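Local coordinates for protein cytochrome P450 (CYP102L1) (PDB 6N6Q) that is a virus-encoded cytochrome P450 of the CYP102 family, binding a haem whose iron probably activates dioxygen to oxidise an as yet unassigned organic substrate, at residues A[285-290]-A[430-435]; A[291-296]-A[340-345]; A[298-303]-A[389-394]; A[303-308]-A[440-445]. One frame throughout, in Å; residues are numbered along the deposited sequence.

Interaction 1: A[285-290]-A[430-435]; sequences NAIAFA and VIALAA
I287 and A290 of helix 265-296 face A432 and L433 of helix 422-439, and the four side chains meet through carbon alone. The tightest touch joins the methyl of A290 to the leucine fork: A290 CB lies 3.6 Å from L433 CD1 and 4.1 Å from L433 CD2, so both branch ends bear on one methyl group. L433 gets there because its CG lies anti to its own carbonyl carbon (chi1 -78°), which carries the fork across to the other helix. One turn back, I287 CD1 reaches A432 CB at 3.9 Å, while I287 CG2 makes a looser contact with L433 CD2 at 4.4 Å. With the two local axes still 10.6 Å apart at their closest, it is the long isoleucine and leucine that bridge the gap, each aimed at an alanine. Further out, I335 of helix 329-341 packs on L433 and V430, and helix 119-145 touches 430-435 through I431 and A435. Behind 285-290, the ring of F289 stacks on W342. The two segments run in nearly the same direction, inclined by 33°, with the side chain of I287 about 7 Å from the haem. The arrangement pairs the long central helix of the P450 fold with its L helix, in the buried helical core beside the prosthetic group.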
loop_
_atom_site.group_PDB
_atom_site.type_symbol
_atom_site.label_atom_id
_atom_site.label_comp_id
_atom_site.label_asym_id
_atom_site.label_seq_id
_atom_site.Cartn_x
_atom_site.Cartn_y
_atom_site.Cartn_z
ATOM N N ASN A 285 0.788 2.681 -6.434
ATOM C CA ASN A 285 1.514 3.945 -6.408
ATOM C C ASN A 285 3.011 3.728 -6.238
ATOM O O ASN A 285 3.810 4.518 -6.753
ATOM C CB ASN A 285 0.966 4.839 -5.299
ATOM C CG ASN A 285 -0.485 5.211 -5.522
ATOM O OD1 ASN A 285 -0.980 5.171 -6.649
ATOM N ND2 ASN A 285 -1.177 5.573 -4.448
ATOM N N ALA A 286 3.413 2.671 -5.525
ATOM C CA ALA A 286 4.831 2.342 -5.436
ATOM C C ALA A 286 5.395 1.979 -6.805
ATOM O O ALA A 286 6.498 2.409 -7.164
ATOM C CB ALA A 286 5.048 1.198 -4.445
ATOM N N ILE A 287 4.647 1.190 -7.583
ATOM C CA ILE A 287 5.064 0.871 -8.946
ATOM C C ILE A 287 5.135 2.136 -9.790
ATOM O O ILE A 287 6.069 2.324 -10.580
ATOM C CB ILE A 287 4.110 -0.171 -9.564
ATOM C CG1 ILE A 287 4.239 -1.513 -8.845
ATOM C CG2 ILE A 287 4.380 -0.335 -11.050
ATOM C CD1 ILE A 287 3.134 -2.491 -9.180
ATOM N N ALA A 288 4.150 3.026 -9.635
ATOM C CA ALA A 288 4.143 4.265 -10.406
ATOM C C ALA A 288 5.347 5.136 -10.065
ATOM O O ALA A 288 5.925 5.784 -10.947
ATOM C CB ALA A 288 2.838 5.025 -10.164
ATOM N N PHE A 289 5.742 5.166 -8.789
ATOM C CA PHE A 289 6.949 5.894 -8.410
ATOM C C PHE A 289 8.190 5.260 -9.024
ATOM O O PHE A 289 9.063 5.965 -9.544
ATOM C CB PHE A 289 7.082 5.949 -6.886
ATOM C CG PHE A 289 6.339 7.088 -6.246
ATOM C CD1 PHE A 289 6.716 8.400 -6.488
ATOM C CD2 PHE A 289 5.285 6.847 -5.380
ATOM C CE1 PHE A 289 6.041 9.451 -5.893
ATOM C CE2 PHE A 289 4.606 7.893 -4.782
ATOM C CZ PHE A 289 4.984 9.198 -5.039
ATOM N N ALA A 290 8.288 3.929 -8.969
ATOM C CA ALA A 290 9.449 3.252 -9.536
ATOM C C ALA A 290 9.514 3.415 -11.048
ATOM O O ALA A 290 10.609 3.502 -11.611
ATOM C CB ALA A 290 9.433 1.771 -9.159
ATOM N N VAL A 430 7.928 -6.623 -8.096
ATOM C CA VAL A 430 9.090 -6.984 -8.900
ATOM C C VAL A 430 8.661 -7.573 -10.240
ATOM O O VAL A 430 9.195 -7.204 -11.291
ATOM C CB VAL A 430 10.005 -7.950 -8.124
ATOM C CG1 VAL A 430 11.161 -8.404 -9.004
ATOM C CG2 VAL A 430 10.531 -7.285 -6.865
ATOM N N ILE A 431 7.694 -8.497 -10.223
ATOM C CA ILE A 431 7.226 -9.100 -11.469
ATOM C C ILE A 431 6.661 -8.034 -12.398
ATOM O O ILE A 431 6.871 -8.075 -13.616
ATOM C CB ILE A 431 6.185 -10.200 -11.184
ATOM C CG1 ILE A 431 6.735 -11.225 -10.194
ATOM C CG2 ILE A 431 5.773 -10.889 -12.474
ATOM C CD1 ILE A 431 5.833 -12.428 -9.998
ATOM N N ALA A 432 5.933 -7.064 -11.838
ATOM C CA ALA A 432 5.350 -6.007 -12.656
ATOM C C ALA A 432 6.434 -5.147 -13.293
ATOM O O ALA A 432 6.376 -4.840 -14.490
ATOM C CB ALA A 432 4.409 -5.149 -11.809
ATOM N N LEU A 433 7.435 -4.747 -12.506
ATOM C CA LEU A 433 8.502 -3.906 -13.038
ATOM C C LEU A 433 9.404 -4.685 -13.985
ATOM O O LEU A 433 9.847 -4.149 -15.008
ATOM C CB LEU A 433 9.319 -3.308 -11.894
ATOM C CG LEU A 433 8.679 -2.121 -11.175
ATOM C CD1 LEU A 433 9.444 -1.800 -9.912
ATOM C CD2 LEU A 433 8.638 -0.914 -12.094
ATOM N N ALA A 434 9.694 -5.948 -13.661
ATOM C CA ALA A 434 10.554 -6.751 -14.522
ATOM C C ALA A 434 9.932 -6.937 -15.899
ATOM O O ALA A 434 10.627 -6.852 -16.917
ATOM C CB ALA A 434 10.836 -8.106 -13.875
ATOM N N ALA A 435 8.620 -7.179 -15.949
ATOM C CA ALA A 435 7.950 -7.357 -17.233
ATOM C C ALA A 435 7.951 -6.067 -18.045
ATOM O O ALA A 435 8.156 -6.094 -19.263
ATOM C CB ALA A 435 6.523 -7.854 -17.015
#

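Interaction 2: A[291-296]-A[340-345]; sequences LHFLAT and RLWPVA. With HEM (protoporphyrin IX containing Fe), chain E.
R340, next to the L341 that packs on F293, has its NH2 held by a salt bridge to E337 OE2 and a hydrogen bond to A388 O, while its NH1 donates to H379 O. L341 has CG across the CA-CB bond from its backbone N (chi1 -155°), which swings the fork to F293 and lays L341 CD2 3.6 Å from F293 CZ, the two side chains crossing at about a right angle. W342, the first residue beyond the helix, brings the edge of its indole to the edge of the phenyl ring: W342 CD1 is 4.0 Å from F293 CZ, and each atom lies near the plane of the other ring, so the rings do not stack. H292 CD2 sits 3.6 Å above one face of F293, toward its rim. Within 291-296, T296 OG1 donates to H292 O at 3.0 Å, from above the carbonyl plane. Following the chain beyond P343, V344 CG2 approaches the haem methyl CMB at 3.7 Å and A345 CB comes to 3.6 Å from CMA. The glutamate and arginine three residues apart are the ExxR motif of helix K, from which the chain here passes directly into the haem pocket of a cytochrome P450.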
loop_
_atom_site.group_PDB
_atom_site.type_symbol
_atom_site.label_atom_id
_atom_site.label_comp_id
_atom_site.label_asym_id
_atom_site.label_seq_id
_atom_site.Cartn_x
_atom_site.Cartn_y
_atom_site.Cartn_z
ATOM N N LEU A 291 8.362 3.463 -11.720
ATOM C CA LEU A 291 8.361 3.714 -13.156
ATOM C C LEU A 291 8.850 5.123 -13.468
ATOM O O LEU A 291 9.559 5.333 -14.460
ATOM C CB LEU A 291 6.963 3.488 -13.733
ATOM C CG LEU A 291 6.550 2.025 -13.888
ATOM C CD1 LEU A 291 5.140 1.915 -14.445
ATOM C CD2 LEU A 291 7.539 1.298 -14.778
ATOM N N HIS A 292 8.486 6.099 -12.632
ATOM C CA HIS A 292 8.958 7.463 -12.844
ATOM C C HIS A 292 10.472 7.549 -12.696
ATOM O O HIS A 292 11.158 8.127 -13.547
ATOM C CB HIS A 292 8.278 8.419 -11.865
ATOM C CG HIS A 292 8.968 9.742 -11.750
ATOM N ND1 HIS A 292 8.853 10.727 -12.708
ATOM C CD2 HIS A 292 9.800 10.235 -10.802
ATOM C CE1 HIS A 292 9.574 11.774 -12.348
ATOM N NE2 HIS A 292 10.160 11.501 -11.195
ATOM N N PHE A 293 11.011 6.980 -11.617
ATOM C CA PHE A 293 12.447 7.076 -11.380
ATOM C C PHE A 293 13.243 6.239 -12.374
ATOM O O PHE A 293 14.400 6.564 -12.665
ATOM C CB PHE A 293 12.765 6.671 -9.940
ATOM C CG PHE A 293 12.398 7.718 -8.923
ATOM C CD1 PHE A 293 12.781 9.038 -9.101
ATOM C CD2 PHE A 293 11.657 7.386 -7.799
ATOM C CE1 PHE A 293 12.444 10.006 -8.170
ATOM C CE2 PHE A 293 11.317 8.350 -6.864
ATOM C CZ PHE A 293 11.708 9.661 -7.051
ATOM N N LEU A 294 12.649 5.170 -12.910
ATOM C CA LEU A 294 13.312 4.422 -13.974
ATOM C C LEU A 294 13.269 5.177 -15.296
ATOM O O LEU A 294 14.211 5.086 -16.091
ATOM C CB LEU A 294 12.674 3.042 -14.135
ATOM C CG LEU A 294 12.960 1.999 -13.052
ATOM C CD1 LEU A 294 12.073 0.779 -13.247
ATOM C CD2 LEU A 294 14.427 1.600 -13.051
ATOM N N ALA A 295 12.198 5.927 -15.548
ATOM C CA ALA A 295 12.087 6.713 -16.770
ATOM C C ALA A 295 12.861 8.022 -16.708
ATOM O O ALA A 295 12.947 8.718 -17.725
ATOM C CB ALA A 295 10.616 7.008 -17.076
ATOM N N THR A 296 13.424 8.370 -15.554
ATOM C CA THR A 296 14.109 9.643 -15.354
ATOM C C THR A 296 15.611 9.504 -15.165
ATOM O O THR A 296 16.374 10.278 -15.748
ATOM C CB THR A 296 13.505 10.371 -14.145
ATOM O OG1 THR A 296 12.184 10.823 -14.472
ATOM C CG2 THR A 296 14.361 11.563 -13.735
ATOM N N ARG A 340 11.535 4.317 0.079
ATOM C CA ARG A 340 12.184 5.225 1.017
ATOM C C ARG A 340 11.886 6.676 0.657
ATOM O O ARG A 340 11.332 7.428 1.466
ATOM C CB ARG A 340 13.695 4.981 1.042
ATOM C CG ARG A 340 14.422 5.801 2.098
ATOM C CD ARG A 340 15.921 5.845 1.858
ATOM N NE ARG A 340 16.256 6.559 0.630
ATOM C CZ ARG A 340 16.365 7.880 0.542
ATOM N NH1 ARG A 340 16.163 8.637 1.611
ATOM N NH2 ARG A 340 16.673 8.447 -0.615
ATOM N N LEU A 341 12.238 7.080 -0.566
ATOM C CA LEU A 341 12.070 8.474 -0.961
ATOM C C LEU A 341 10.606 8.896 -0.931
ATOM O O LEU A 341 10.300 10.053 -0.619
ATOM C CB LEU A 341 12.663 8.699 -2.352
ATOM C CG LEU A 341 13.104 10.131 -2.662
ATOM C CD1 LEU A 341 14.118 10.602 -1.632
ATOM C CD2 LEU A 341 13.683 10.224 -4.064
ATOM N N TRP A 342 9.692 7.979 -1.240
ATOM C CA TRP A 342 8.260 8.268 -1.212
ATOM C C TRP A 342 7.513 7.047 -0.705
ATOM O O TRP A 342 7.025 6.226 -1.492
ATOM C CB TRP A 342 7.747 8.690 -2.589
ATOM C CG TRP A 342 8.288 10.009 -3.031
ATOM C CD1 TRP A 342 9.326 10.224 -3.890
ATOM C CD2 TRP A 342 7.830 11.304 -2.624
ATOM N NE1 TRP A 342 9.536 11.572 -4.049
ATOM C CE2 TRP A 342 8.632 12.257 -3.281
ATOM C CE3 TRP A 342 6.816 11.748 -1.769
ATOM C CZ2 TRP A 342 8.455 13.629 -3.110
ATOM C CZ3 TRP A 342 6.641 13.112 -1.600
ATOM C CH2 TRP A 342 7.456 14.036 -2.269
ATOM N N PRO A 343 7.392 6.897 0.612
ATOM C CA PRO A 343 6.624 5.769 1.149
ATOM C C PRO A 343 5.138 5.975 0.929
ATOM O O PRO A 343 4.548 6.902 1.494
ATOM C CB PRO A 343 6.989 5.759 2.639
ATOM C CG PRO A 343 7.541 7.132 2.935
ATOM C CD PRO A 343 7.726 7.890 1.647
ATOM N N VAL A 344 4.529 5.125 0.094
ATOM C CA VAL A 344 3.119 5.292 -0.242
ATOM C C VAL A 344 2.257 5.244 1.012
ATOM O O VAL A 344 1.232 5.929 1.095
ATOM C CB VAL A 344 2.686 4.238 -1.279
ATOM C CG1 VAL A 344 3.396 4.483 -2.600
ATOM C CG2 VAL A 344 2.973 2.833 -0.773
ATOM N N ALA A 345 2.653 4.452 2.002
ATOM C CA ALA A 345 2.078 4.567 3.334
ATOM C C ALA A 345 2.962 5.517 4.131
ATOM O O ALA A 345 3.942 5.081 4.751
ATOM C CB ALA A 345 1.975 3.202 4.013
HETATM C CHA HEM E . -0.762 -2.940 7.158
HETATM C CHB HEM E . 2.036 -0.578 3.962
HETATM C CHC HEM E . 0.724 -3.725 0.492
HETATM C CHD HEM E . -2.608 -5.582 3.503
HETATM C C1A HEM E . 0.132 -2.036 6.618
HETATM C C2A HEM E . 0.838 -0.980 7.322
HETATM C C3A HEM E . 1.604 -0.333 6.442
HETATM C C4A HEM E . 1.423 -0.948 5.142
HETATM C CMA HEM E . 2.521 0.865 6.763
HETATM C CAA HEM E . 0.726 -0.643 8.825
HETATM C CBA HEM E . -0.455 0.302 9.023
HETATM C CGA HEM E . -0.502 0.807 10.442
HETATM O O1A HEM E . 0.444 0.523 11.223
HETATM O O2A HEM E . -1.492 1.499 10.794
HETATM C C1B HEM E . 1.971 -1.258 2.760
HETATM C C2B HEM E . 2.787 -0.996 1.591
HETATM C C3B HEM E . 2.427 -1.866 0.626
HETATM C C4B HEM E . 1.369 -2.703 1.162
HETATM C CMB HEM E . 3.865 0.112 1.543
HETATM C CAB HEM E . 2.967 -2.032 -0.820
HETATM C CBB HEM E . 3.916 -1.271 -1.380
HETATM C C1C HEM E . -0.275 -4.532 0.997
HETATM C C2C HEM E . -0.903 -5.654 0.330
HETATM C C3C HEM E . -1.822 -6.174 1.144
HETATM C C4C HEM E . -1.820 -5.399 2.380
HETATM C CMC HEM E . -0.579 -6.172 -1.088
HETATM C CAC HEM E . -2.699 -7.393 0.763
HETATM C CBC HEM E . -3.596 -7.932 1.594
HETATM C C1D HEM E . -2.399 -5.042 4.758
HETATM C C2D HEM E . -3.152 -5.343 5.962
HETATM C C3D HEM E . -2.644 -4.619 6.966
HETATM C C4D HEM E . -1.548 -3.826 6.444
HETATM C CMD HEM E . -4.337 -6.329 6.065
HETATM C CAD HEM E . -3.135 -4.623 8.432
HETATM C CBD HEM E . -2.489 -5.774 9.196
HETATM C CGD HEM E . -2.893 -5.724 10.649
HETATM O O1D HEM E . -2.970 -6.806 11.289
HETATM O O2D HEM E . -3.145 -4.606 11.170
HETATM N NA HEM E . 0.516 -1.980 5.291
HETATM N NB HEM E . 1.121 -2.303 2.461
HETATM N NC HEM E . -0.862 -4.410 2.242
HETATM N ND HEM E . -1.430 -4.112 5.094
HETATM FE FE HEM E . -0.262 -3.108 3.726
#

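Interaction 3: A[298-303]-A[389-394]; sequences PDVAAQ and AEFKPE
V300 CG1 (chi1 173°) and F391 CG (chi1 -177°) both lie trans to their backbone nitrogens, and the two side chains cross at about a right angle. V300 CG1 thus comes to the rim of the phenyl ring, 4.0 Å from F391 CE2 and in the ring plane. The two methyls of V300 also reach the CG-CD side of P393, V300 CG2 lying 3.6 Å from P393 CD and V300 CG1 3.7 Å from P393 CG. P393 and E394 begin P-E-R-M, the local version of the PERF motif of P450s; the valine of helix 298-311 packs on the start of this segment, whose arginine, R395, lies close to R340 of the ExxR motif. Y330 of helix 329-341 packs against both V300 and P393. At the outer margin E394 folds over at chi2 (90°), bringing its carboxylate up to the amide end of Q303. Between F391 and P393, the backbone N of K392 donates to E337 OE2, which places the segment against helix 329-341.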
loop_
_atom_site.group_PDB
_atom_site.type_symbol
_atom_site.label_atom_id
_atom_site.label_comp_id
_atom_site.label_asym_id
_atom_site.label_seq_id
_atom_site.Cartn_x
_atom_site.Cartn_y
_atom_site.Cartn_z
ATOM N N PRO A 298 18.755 7.532 -16.128
ATOM C CA PRO A 298 19.049 6.515 -17.152
ATOM C C PRO A 298 19.989 5.417 -16.685
ATOM O O PRO A 298 19.870 4.281 -17.162
ATOM C CB PRO A 298 19.668 7.338 -18.288
ATOM C CG PRO A 298 20.293 8.502 -17.593
ATOM C CD PRO A 298 19.388 8.827 -16.432
ATOM N N ASP A 299 20.925 5.713 -15.779
ATOM C CA ASP A 299 21.871 4.688 -15.349
ATOM C C ASP A 299 21.175 3.595 -14.550
ATOM O O ASP A 299 21.518 2.414 -14.672
ATOM C CB ASP A 299 23.000 5.319 -14.533
ATOM C CG ASP A 299 24.208 4.405 -14.405
ATOM O OD1 ASP A 299 24.222 3.336 -15.054
ATOM O OD2 ASP A 299 25.145 4.756 -13.657
ATOM N N VAL A 300 20.193 3.969 -13.726
ATOM C CA VAL A 300 19.425 2.976 -12.981
ATOM C C VAL A 300 18.600 2.117 -13.931
ATOM O O VAL A 300 18.549 0.888 -13.794
ATOM C CB VAL A 300 18.541 3.668 -11.929
ATOM C CG1 VAL A 300 17.612 2.665 -11.260
ATOM C CG2 VAL A 300 19.404 4.384 -10.900
ATOM N N ALA A 301 17.943 2.747 -14.907
ATOM C CA ALA A 301 17.156 1.995 -15.877
ATOM C C ALA A 301 18.028 1.024 -16.660
ATOM O O ALA A 301 17.593 -0.084 -16.990
ATOM C CB ALA A 301 16.438 2.952 -16.826
ATOM N N ALA A 302 19.264 1.424 -16.964
ATOM C CA ALA A 302 20.167 0.542 -17.697
ATOM C C ALA A 302 20.572 -0.657 -16.849
ATOM O O ALA A 302 20.566 -1.798 -17.325
ATOM C CB ALA A 302 21.401 1.319 -18.159
ATOM N N GLN A 303 20.925 -0.419 -15.583
ATOM C CA GLN A 303 21.359 -1.515 -14.724
ATOM C C GLN A 303 20.210 -2.469 -14.417
ATOM O O GLN A 303 20.414 -3.685 -14.320
ATOM C CB GLN A 303 21.967 -0.961 -13.435
ATOM C CG GLN A 303 22.595 -2.020 -12.547
ATOM C CD GLN A 303 23.453 -1.433 -11.441
ATOM O OE1 GLN A 303 23.699 -0.226 -11.402
ATOM N NE2 GLN A 303 23.917 -2.289 -10.535
ATOM N N ALA A 389 17.932 13.179 -0.533
ATOM C CA ALA A 389 16.899 13.569 -1.481
ATOM C C ALA A 389 17.118 12.993 -2.874
ATOM O O ALA A 389 16.299 13.239 -3.765
ATOM C CB ALA A 389 16.810 15.096 -1.566
ATOM N N GLU A 390 18.192 12.239 -3.084
ATOM C CA GLU A 390 18.502 11.668 -4.386
ATOM C C GLU A 390 18.016 10.227 -4.465
ATOM O O GLU A 390 18.005 9.498 -3.469
ATOM C CB GLU A 390 20.006 11.720 -4.660
ATOM C CG GLU A 390 20.652 13.065 -4.368
ATOM C CD GLU A 390 22.108 13.118 -4.795
ATOM O OE1 GLU A 390 22.535 14.166 -5.327
ATOM O OE2 GLU A 390 22.825 12.111 -4.605
ATOM N N PHE A 391 17.611 9.821 -5.668
ATOM C CA PHE A 391 17.211 8.440 -5.931
ATOM C C PHE A 391 18.470 7.648 -6.270
ATOM O O PHE A 391 19.017 7.768 -7.369
ATOM C CB PHE A 391 16.185 8.376 -7.058
ATOM C CG PHE A 391 15.674 6.991 -7.336
ATOM C CD1 PHE A 391 14.654 6.448 -6.571
ATOM C CD2 PHE A 391 16.208 6.231 -8.363
ATOM C CE1 PHE A 391 14.180 5.172 -6.822
ATOM C CE2 PHE A 391 15.737 4.956 -8.619
ATOM C CZ PHE A 391 14.722 4.426 -7.847
ATOM N N LYS A 392 18.939 6.846 -5.317
ATOM C CA LYS A 392 20.148 6.042 -5.489
ATOM C C LYS A 392 19.867 4.639 -4.964
ATOM O O LYS A 392 19.934 4.402 -3.746
ATOM C CB LYS A 392 21.343 6.667 -4.774
ATOM C CG LYS A 392 21.588 8.126 -5.126
ATOM C CD LYS A 392 22.760 8.711 -4.349
ATOM C CE LYS A 392 24.089 8.169 -4.849
ATOM N NZ LYS A 392 25.238 8.911 -4.260
ATOM N N PRO A 393 19.545 3.688 -5.845
ATOM C CA PRO A 393 19.199 2.336 -5.374
ATOM C C PRO A 393 20.316 1.646 -4.613
ATOM O O PRO A 393 20.032 0.889 -3.676
ATOM C CB PRO A 393 18.862 1.589 -6.673
ATOM C CG PRO A 393 18.483 2.663 -7.642
ATOM C CD PRO A 393 19.348 3.840 -7.296
ATOM N N GLU A 394 21.579 1.886 -4.981
ATOM C CA GLU A 394 22.691 1.229 -4.302
ATOM C C GLU A 394 22.765 1.597 -2.825
ATOM O O GLU A 394 23.422 0.890 -2.051
ATOM C CB GLU A 394 24.013 1.572 -4.993
ATOM C CG GLU A 394 24.221 0.889 -6.341
ATOM C CD GLU A 394 23.694 1.704 -7.512
ATOM O OE1 GLU A 394 22.834 2.588 -7.294
ATOM O OE2 GLU A 394 24.149 1.461 -8.652
#

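Interaction 4: A[303-308]-A[440-445]; sequences QARAEV and FELEPR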
loop_
_atom_site.group_PDB
_atom_site.type_symbol
_atom_site.label_atom_id
_atom_site.label_comp_id
_atom_site.label_asym_id
_atom_site.label_seq_id
_atom_site.Cartn_x
_atom_site.Cartn_y
_atom_site.Cartn_z
ATOM N N GLN A 303 20.925 -0.419 -15.583
ATOM C CA GLN A 303 21.359 -1.515 -14.724
ATOM C C GLN A 303 20.210 -2.469 -14.417
ATOM O O GLN A 303 20.414 -3.685 -14.320
ATOM C CB GLN A 303 21.967 -0.961 -13.435
ATOM C CG GLN A 303 22.595 -2.020 -12.547
ATOM C CD GLN A 303 23.453 -1.433 -11.441
ATOM O OE1 GLN A 303 23.699 -0.226 -11.402
ATOM N NE2 GLN A 303 23.917 -2.289 -10.535
ATOM N N ALA A 304 18.994 -1.941 -14.270
ATOM C CA ALA A 304 17.844 -2.805 -14.027
ATOM C C ALA A 304 17.447 -3.562 -15.288
ATOM O O ALA A 304 17.144 -4.760 -15.231
ATOM C CB ALA A 304 16.669 -1.983 -13.498
ATOM N N ARG A 305 17.448 -2.881 -16.438
ATOM C CA ARG A 305 17.119 -3.555 -17.690
ATOM C C ARG A 305 18.146 -4.626 -18.032
ATOM O O ARG A 305 17.811 -5.616 -18.692
ATOM C CB ARG A 305 17.009 -2.539 -18.826
ATOM C CG ARG A 305 16.095 -2.968 -19.960
ATOM C CD ARG A 305 15.950 -1.873 -21.008
ATOM N NE ARG A 305 15.467 -0.617 -20.439
ATOM C CZ ARG A 305 14.184 -0.322 -20.250
ATOM N NH1 ARG A 305 13.246 -1.199 -20.579
ATOM N NH2 ARG A 305 13.838 0.848 -19.728
ATOM N N ALA A 306 19.394 -4.453 -17.590
ATOM C CA ALA A 306 20.404 -5.481 -17.822
ATOM C C ALA A 306 20.195 -6.686 -16.915
ATOM O O ALA A 306 20.500 -7.818 -17.310
ATOM C CB ALA A 306 21.804 -4.902 -17.620
ATOM N N GLU A 307 19.680 -6.467 -15.702
ATOM C CA GLU A 307 19.447 -7.579 -14.788
ATOM C C GLU A 307 18.276 -8.438 -15.250
ATOM O O GLU A 307 18.304 -9.666 -15.104
ATOM C CB GLU A 307 19.201 -7.055 -13.375
ATOM C CG GLU A 307 19.238 -8.128 -12.300
ATOM C CD GLU A 307 18.870 -7.591 -10.929
ATOM O OE1 GLU A 307 17.807 -6.944 -10.807
ATOM O OE2 GLU A 307 19.649 -7.806 -9.975
ATOM N N VAL A 308 17.238 -7.814 -15.811
ATOM C CA VAL A 308 16.097 -8.577 -16.303
ATOM C C VAL A 308 16.358 -9.169 -17.682
ATOM O O VAL A 308 15.705 -10.151 -18.059
ATOM C CB VAL A 308 14.824 -7.714 -16.322
ATOM C CG1 VAL A 308 14.543 -7.154 -14.933
ATOM C CG2 VAL A 308 14.949 -6.589 -17.338
ATOM N N PHE A 440 9.156 -3.072 -22.636
ATOM C CA PHE A 440 9.027 -1.700 -23.101
ATOM C C PHE A 440 10.219 -0.871 -22.647
ATOM O O PHE A 440 10.952 -1.242 -21.728
ATOM C CB PHE A 440 7.739 -1.042 -22.587
ATOM C CG PHE A 440 6.497 -1.835 -22.864
ATOM C CD1 PHE A 440 5.893 -1.790 -24.109
ATOM C CD2 PHE A 440 5.926 -2.619 -21.875
ATOM C CE1 PHE A 440 4.749 -2.515 -24.364
ATOM C CE2 PHE A 440 4.781 -3.347 -22.125
ATOM C CZ PHE A 440 4.192 -3.295 -23.372
ATOM N N GLU A 441 10.399 0.265 -23.313
ATOM C CA GLU A 441 11.263 1.332 -22.836
ATOM C C GLU A 441 10.401 2.536 -22.478
ATOM O O GLU A 441 9.354 2.774 -23.087
ATOM C CB GLU A 441 12.323 1.713 -23.875
ATOM C CG GLU A 441 11.776 2.230 -25.191
ATOM C CD GLU A 441 12.861 2.375 -26.240
ATOM O OE1 GLU A 441 13.841 1.602 -26.189
ATOM O OE2 GLU A 441 12.739 3.264 -27.111
ATOM N N LEU A 442 10.842 3.284 -21.472
ATOM C CA LEU A 442 10.019 4.303 -20.835
ATOM C C LEU A 442 10.421 5.683 -21.342
ATOM O O LEU A 442 11.590 6.071 -21.243
ATOM C CB LEU A 442 10.160 4.227 -19.315
ATOM C CG LEU A 442 10.102 2.827 -18.696
ATOM C CD1 LEU A 442 10.481 2.873 -17.225
ATOM C CD2 LEU A 442 8.725 2.213 -18.871
ATOM N N GLU A 443 9.451 6.421 -21.877
ATOM C CA GLU A 443 9.671 7.798 -22.304
ATOM C C GLU A 443 8.920 8.739 -21.373
ATOM O O GLU A 443 7.678 8.731 -21.367
ATOM C CB GLU A 443 9.215 8.001 -23.750
ATOM C CG GLU A 443 9.411 9.421 -24.267
ATOM C CD GLU A 443 8.868 9.617 -25.672
ATOM O OE1 GLU A 443 8.440 8.622 -26.294
ATOM O OE2 GLU A 443 8.865 10.771 -26.154
ATOM N N PRO A 444 9.605 9.549 -20.574
ATOM C CA PRO A 444 8.911 10.504 -19.709
ATOM C C PRO A 444 8.395 11.693 -20.507
ATOM O O PRO A 444 8.752 11.907 -21.667
ATOM C CB PRO A 444 9.997 10.932 -18.718
ATOM C CG PRO A 444 11.259 10.812 -19.502
ATOM C CD PRO A 444 11.068 9.623 -20.416
ATOM N N ARG A 445 7.535 12.472 -19.856
ATOM C CA ARG A 445 6.973 13.668 -20.472
ATOM C C ARG A 445 7.925 14.840 -20.277
ATOM O O ARG A 445 8.258 15.168 -19.129
ATOM C CB ARG A 445 5.616 13.994 -19.874
ATOM C CG ARG A 445 4.985 15.253 -20.440
ATOM C CD ARG A 445 3.513 15.332 -20.093
ATOM N NE ARG A 445 2.725 14.355 -20.838
ATOM C CZ ARG A 445 2.149 14.603 -22.011
ATOM N NH1 ARG A 445 2.276 15.796 -22.575
ATOM N NH2 ARG A 445 1.444 13.659 -22.621
#
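The guanidinium of R305 has E441 CB over one face, 4.2 Å above the plane and toward the rim, and the carbonyl oxygen of F440 at its edge. There R305 NH1 donates to F440 O at 2.6 Å, but the N-H...O angle of 123° makes this a weak, strongly bent bond. The same NH1 makes a second weak bond to L437 O, so one nitrogen is shared between two carbonyls where helix 422-439 gives out. The arginine bends at chi3 (-56°) to bring NH1 there, and its positive charge would probably suit the negative end of that helix dipole. R305 NH2 passes 4.4 Å from L442 CG, a slight van der Waals contact. F440 itself sends its ring the other way, onto helix 119-145 around I137 and W140. The 303-308 segment runs almost antiparallel to 440-444, at 168°, beside the edge of a small antiparallel sheet in which strand 464-469 comes next, and both segments also pack on helix 422-439, A304 on L437 and L442 on I436.

In the fold
From the N terminus, helix 265-296 supplies 285-290 and 291-296 in turn, and helix 298-311 then supplies 298-303 and 303-308, which share Q303. The first loop to close is that of interaction 2, at the end of helix 329-341; interaction 3 closes next, in the loop before helix 398-402, and the two cross. Interaction 1 encloses both when the chain returns in helix 422-439. Interaction 4, closing last at strand 440-444, crosses the other three. Direct touches link interaction 2 to each of the others, F293 meeting F391 and L294 meeting L442. Together they tie the helical core beside the haem to the peripheral loop and the small C-terminal sheet.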